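Local coordinates for putative carboxynorspermidine decarboxylase protein (Sinorhizobium meliloti, PDB 3MT1), which probably catalyses the pyridoxal 5'-phosphate-dependent decarboxylation of carboxynorspermidine and carboxyspermidine to norspermidine and spermidine, at residues 58-61 with 62-65; 79-83 with 84-88. All blocks are in the same frame, centred on the assembly; numbering follows the deposited sequence.

Contact 1 of 2, residues 58-61 with 62-65; sequences SSLF and EVRL
S59 and E62 meet at the start of helix 60-70, where the serine is the N-cap: S59 OG accepts from E62 N at 3.1 Å, with an N-H...O angle of 156°. With chi1 at 68°, OG sits between its own backbone N and carbonyl carbon and can turn back to the first turn. The same hydroxyl hydrogen-bonds to the carbonyl of N333 of the second subunit, so the cap lies at the dimer interface. Replacing S59 by alanine removes the hydroxyl, and is likely to leave E62 N without its capping acceptor and to lose the bond to N333 O of the second subunit. The E62 chain, extended beyond CG, runs back past the cap, and OE1 takes two weak bonds from S58, one from N at 3.4 Å and one from OG at 3.3 Å. Regular turns follow, V63 N to S59 O at 3.0 Å and R64 N to L60 O at 2.9 Å. L60 CD1 lies 4.1 Å from V63 CG1. Beyond the turn, R64 forms a salt bridge with E68 and a cation-pi contact with Y357 of the second subunit. Helix 60-70 is the crossover between parallel barrel strands 54-57 and 73-77; V63 packs on both strands, while L60 faces helix 83-92.

Contact 2 of 2, residues 79-83 with 84-88; sequences VAYGD and NEIDE
I86 lays its CD1 methyl over one face of the Y81 ring, 4.3 Å from the centroid and 26° off the ring normal, a CH-pi contact. The methyl is displaced toward the root of the ring: its closest ring atom is Y81 CG, 3.9 Å from I86 CD1, and CD2 is nearly as near. The side chains cross at about a right angle. In I86, CG1 stands anti to the backbone N (chi1 -166°), which carries CD1 toward the tyrosine, while the other branch turns to the preceding turn and brings I86 CG2 to 3.5 Å from D83 O.

Beside this pair, one carbonyl joins the loop to the helix. G82 O accepts from E85 N at 3.0 Å and from I86 N at 2.8 Å. The two donors arrive differently: I86 N lies nearly on the line of the carbonyl bond, at a C=O...N angle of 164°, whereas E85 N stands well above the carbonyl plane. Two N-H groups of the first turn thus converge on a single oxygen, and the I86 bond helps to fix the backbone from which its side chain reaches the Y81 ring. A beta carbon at G82 would probably crowd N84 OD1 as that side chain is now turned.

The far end of the ring is fixed separately, Y81 OH bonding to the carbonyl of I97, and Y81 N is held by Q103. A80 O also bonds to K293 of the second subunit. The segment 79-83 leads from barrel strand 73-77 into helix 83-92; Y81 from the loop and I86 from the first turn of the helix both pack on I96 of strand 95-98 and on F107 of helix 101-107, filling the layer between the barrel wall and its outer helices.

In the fold
Contacts 1 and 2 come in series along the chain, their centres 11 Å apart, at the starts of two successive outer helices, 60-70 and 83-92, of the eight-stranded parallel barrel. Strand 73-77 connects the two helices, following the first and preceding the second. The helices meet side by side: L60 CB of contact 1 lies 3.6 Å from E85 OE1 of contact 2, and L60 CD1 packs near E88, whose carboxylate R64 approaches only at long range. Both contacts also touch the second subunit, so this side of the barrel contributes to the homodimer interface. Both lie away from the predicted substrate-binding residues E233 and D269.

Contact 1 of 2, residues 58-61 with 62-65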
loop_
_atom_site.group_PDB
_atom_site.type_symbol
_atom_site.label_atom_id
_atom_site.label_comp_id
_atom_site.label_asym_id
_atom_site.label_seq_id
_atom_site.Cartn_x
_atom_site.Cartn_y
_atom_site.Cartn_z
ATOM N N SER B 58 11.192 2.608 -13.606
ATOM C CA SER B 58 10.248 3.658 -13.937
ATOM C C SER B 58 10.304 4.871 -13.045
ATOM O O SER B 58 9.352 5.617 -12.993
ATOM C CB SER B 58 8.828 3.103 -13.985
ATOM O OG SER B 58 8.621 2.198 -12.919
ATOM N N SER B 59 11.412 5.068 -12.343
ATOM C CA SER B 59 11.574 6.195 -11.432
ATOM C C SER B 59 13.051 6.402 -11.180
ATOM O O SER B 59 13.867 5.507 -11.424
ATOM C CB SER B 59 10.915 5.907 -10.094
ATOM O OG SER B 59 11.591 4.878 -9.385
ATOM N N LEU B 60 13.391 7.604 -10.744
ATOM C CA LEU B 60 14.714 7.886 -10.264
ATOM C C LEU B 60 15.215 6.816 -9.294
ATOM O O LEU B 60 16.243 6.184 -9.545
ATOM C CB LEU B 60 14.799 9.274 -9.607
ATOM C CG LEU B 60 16.155 9.554 -8.941
ATOM C CD1 LEU B 60 17.284 9.289 -9.938
ATOM C CD2 LEU B 60 16.264 10.987 -8.361
ATOM N N PHE B 61 14.511 6.591 -8.196
ATOM C CA PHE B 61 15.071 5.680 -7.223
ATOM C C PHE B 61 15.322 4.294 -7.808
ATOM O O PHE B 61 16.323 3.657 -7.499
ATOM C CB PHE B 61 14.224 5.626 -5.996
ATOM C CG PHE B 61 14.283 6.875 -5.148
ATOM C CD1 PHE B 61 15.158 7.902 -5.436
ATOM C CD2 PHE B 61 13.469 6.987 -4.015
ATOM C CE1 PHE B 61 15.213 9.037 -4.655
ATOM C CE2 PHE B 61 13.544 8.121 -3.185
ATOM C CZ PHE B 61 14.420 9.154 -3.511
ATOM N N GLU B 62 14.458 3.854 -8.709
ATOM C CA GLU B 62 14.641 2.536 -9.291
ATOM C C GLU B 62 15.868 2.449 -10.200
ATOM O O GLU B 62 16.686 1.500 -10.056
ATOM C CB GLU B 62 13.370 2.002 -9.951
ATOM C CG GLU B 62 12.375 1.481 -8.917
ATOM C CD GLU B 62 11.072 0.794 -9.496
ATOM O OE1 GLU B 62 10.746 0.911 -10.712
ATOM O OE2 GLU B 62 10.377 0.116 -8.683
ATOM N N VAL B 63 16.032 3.437 -11.084
ATOM C CA VAL B 63 17.233 3.498 -11.894
ATOM C C VAL B 63 18.524 3.589 -11.071
ATOM O O VAL B 63 19.503 2.913 -11.373
ATOM C CB VAL B 63 17.189 4.590 -12.995
ATOM C CG1 VAL B 63 17.571 6.002 -12.454
ATOM C CG2 VAL B 63 18.141 4.195 -14.127
ATOM N N ARG B 64 18.524 4.383 -10.017
ATOM C CA ARG B 64 19.682 4.378 -9.112
ATOM C C ARG B 64 19.906 2.988 -8.457
ATOM O O ARG B 64 21.069 2.478 -8.394
ATOM C CB ARG B 64 19.543 5.464 -8.046
ATOM C CG ARG B 64 20.624 5.477 -7.011
ATOM C CD ARG B 64 20.638 6.824 -6.333
ATOM N NE ARG B 64 21.607 6.887 -5.243
ATOM C CZ ARG B 64 21.699 7.893 -4.381
ATOM N NH1 ARG B 64 20.857 8.910 -4.454
ATOM N NH2 ARG B 64 22.602 7.859 -3.412
ATOM N N LEU B 65 18.820 2.363 -8.011
ATOM C CA LEU B 65 18.974 1.078 -7.369
ATOM C C LEU B 65 19.585 0.087 -8.349
ATOM O O LEU B 65 20.454 -0.665 -7.951
ATOM C CB LEU B 65 17.640 0.532 -6.825
ATOM C CG LEU B 65 17.678 -0.868 -6.218
ATOM C CD1 LEU B 65 18.371 -0.885 -4.861
ATOM C CD2 LEU B 65 16.325 -1.385 -6.059
#

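Contact 2 of 2, residues 79-83 with 84-88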
loop_
_atom_site.group_PDB
_atom_site.type_symbol
_atom_site.label_atom_id
_atom_site.label_comp_id
_atom_site.label_asym_id
_atom_site.label_seq_id
_atom_site.Cartn_x
_atom_site.Cartn_y
_atom_site.Cartn_z
ATOM N N VAL B 79 6.548 7.714 -17.295
ATOM C CA VAL B 79 5.390 8.317 -17.920
ATOM C C VAL B 79 5.641 9.818 -18.057
ATOM O O VAL B 79 5.342 10.394 -19.093
ATOM C CB VAL B 79 4.119 8.005 -17.115
ATOM C CG1 VAL B 79 2.965 8.712 -17.666
ATOM C CG2 VAL B 79 3.836 6.527 -17.168
ATOM N N ALA B 80 6.256 10.431 -17.052
ATOM C CA ALA B 80 6.581 11.862 -17.104
ATOM C C ALA B 80 7.855 12.198 -16.326
ATOM O O ALA B 80 7.838 12.109 -15.084
ATOM C CB ALA B 80 5.419 12.664 -16.549
ATOM N N TYR B 81 8.948 12.581 -17.001
ATOM C CA TYR B 81 10.176 12.919 -16.238
ATOM C C TYR B 81 10.063 14.263 -15.562
ATOM O O TYR B 81 9.447 15.160 -16.088
ATOM C CB TYR B 81 11.458 12.883 -17.075
ATOM C CG TYR B 81 11.820 11.516 -17.497
ATOM C CD1 TYR B 81 11.429 11.037 -18.756
ATOM C CD2 TYR B 81 12.513 10.659 -16.634
ATOM C CE1 TYR B 81 11.733 9.737 -19.146
ATOM C CE2 TYR B 81 12.830 9.360 -17.022
ATOM C CZ TYR B 81 12.433 8.904 -18.272
ATOM O OH TYR B 81 12.709 7.618 -18.666
ATOM N N GLY B 82 10.662 14.378 -14.387
ATOM C CA GLY B 82 10.782 15.633 -13.698
ATOM C C GLY B 82 12.098 16.235 -14.122
ATOM O O GLY B 82 13.104 15.509 -14.274
ATOM N N ASP B 83 12.075 17.558 -14.330
ATOM C CA ASP B 83 13.234 18.368 -14.704
ATOM C C ASP B 83 14.316 18.372 -13.613
ATOM O O ASP B 83 15.523 18.324 -13.906
ATOM C CB ASP B 83 12.794 19.804 -15.009
ATOM C CG ASP B 83 11.425 19.875 -15.699
ATOM O OD1 ASP B 83 11.346 20.514 -16.793
ATOM O OD2 ASP B 83 10.427 19.296 -15.138
ATOM N N ASN B 84 13.880 18.414 -12.361
ATOM C CA ASN B 84 14.784 18.325 -11.231
ATOM C C ASN B 84 15.354 16.907 -11.053
ATOM O O ASN B 84 16.122 16.677 -10.120
ATOM C CB ASN B 84 14.054 18.773 -9.943
ATOM C CG ASN B 84 12.984 17.752 -9.476
ATOM O OD1 ASN B 84 12.348 17.052 -10.291
ATOM N ND2 ASN B 84 12.797 17.660 -8.162
ATOM N N GLU B 85 14.964 15.964 -11.917
ATOM C CA GLU B 85 15.440 14.577 -11.830
ATOM C C GLU B 85 16.177 14.075 -13.076
ATOM O O GLU B 85 17.138 13.313 -12.971
ATOM C CB GLU B 85 14.282 13.617 -11.518
ATOM C CG GLU B 85 13.668 13.795 -10.121
ATOM C CD GLU B 85 12.686 12.683 -9.752
ATOM O OE1 GLU B 85 12.436 11.802 -10.625
ATOM O OE2 GLU B 85 12.166 12.682 -8.595
ATOM N N ILE B 86 15.693 14.491 -14.243
ATOM C CA ILE B 86 16.199 14.042 -15.543
ATOM C C ILE B 86 17.711 13.860 -15.628
ATOM O O ILE B 86 18.189 12.856 -16.178
ATOM C CB ILE B 86 15.734 14.985 -16.710
ATOM C CG1 ILE B 86 15.953 14.350 -18.092
ATOM C CG2 ILE B 86 16.438 16.346 -16.659
ATOM C CD1 ILE B 86 15.393 12.966 -18.278
ATOM N N ASP B 87 18.455 14.824 -15.099
ATOM C CA ASP B 87 19.885 14.803 -15.237
ATOM C C ASP B 87 20.452 13.658 -14.433
ATOM O O ASP B 87 21.385 12.997 -14.878
ATOM C CB ASP B 87 20.511 16.147 -14.839
ATOM C CG ASP B 87 20.739 17.100 -16.072
ATOM O OD1 ASP B 87 21.406 16.661 -17.065
ATOM O OD2 ASP B 87 20.281 18.289 -16.042
ATOM N N GLU B 88 19.879 13.391 -13.266
ATOM C CA GLU B 88 20.355 12.302 -12.478
ATOM C C GLU B 88 19.915 10.998 -13.122
ATOM O O GLU B 88 20.646 10.001 -13.111
ATOM C CB GLU B 88 19.871 12.389 -11.045
ATOM C CG GLU B 88 20.742 11.553 -10.126
ATOM C CD GLU B 88 20.243 11.497 -8.683
ATOM O OE1 GLU B 88 19.781 12.566 -8.158
ATOM O OE2 GLU B 88 20.329 10.380 -8.076
#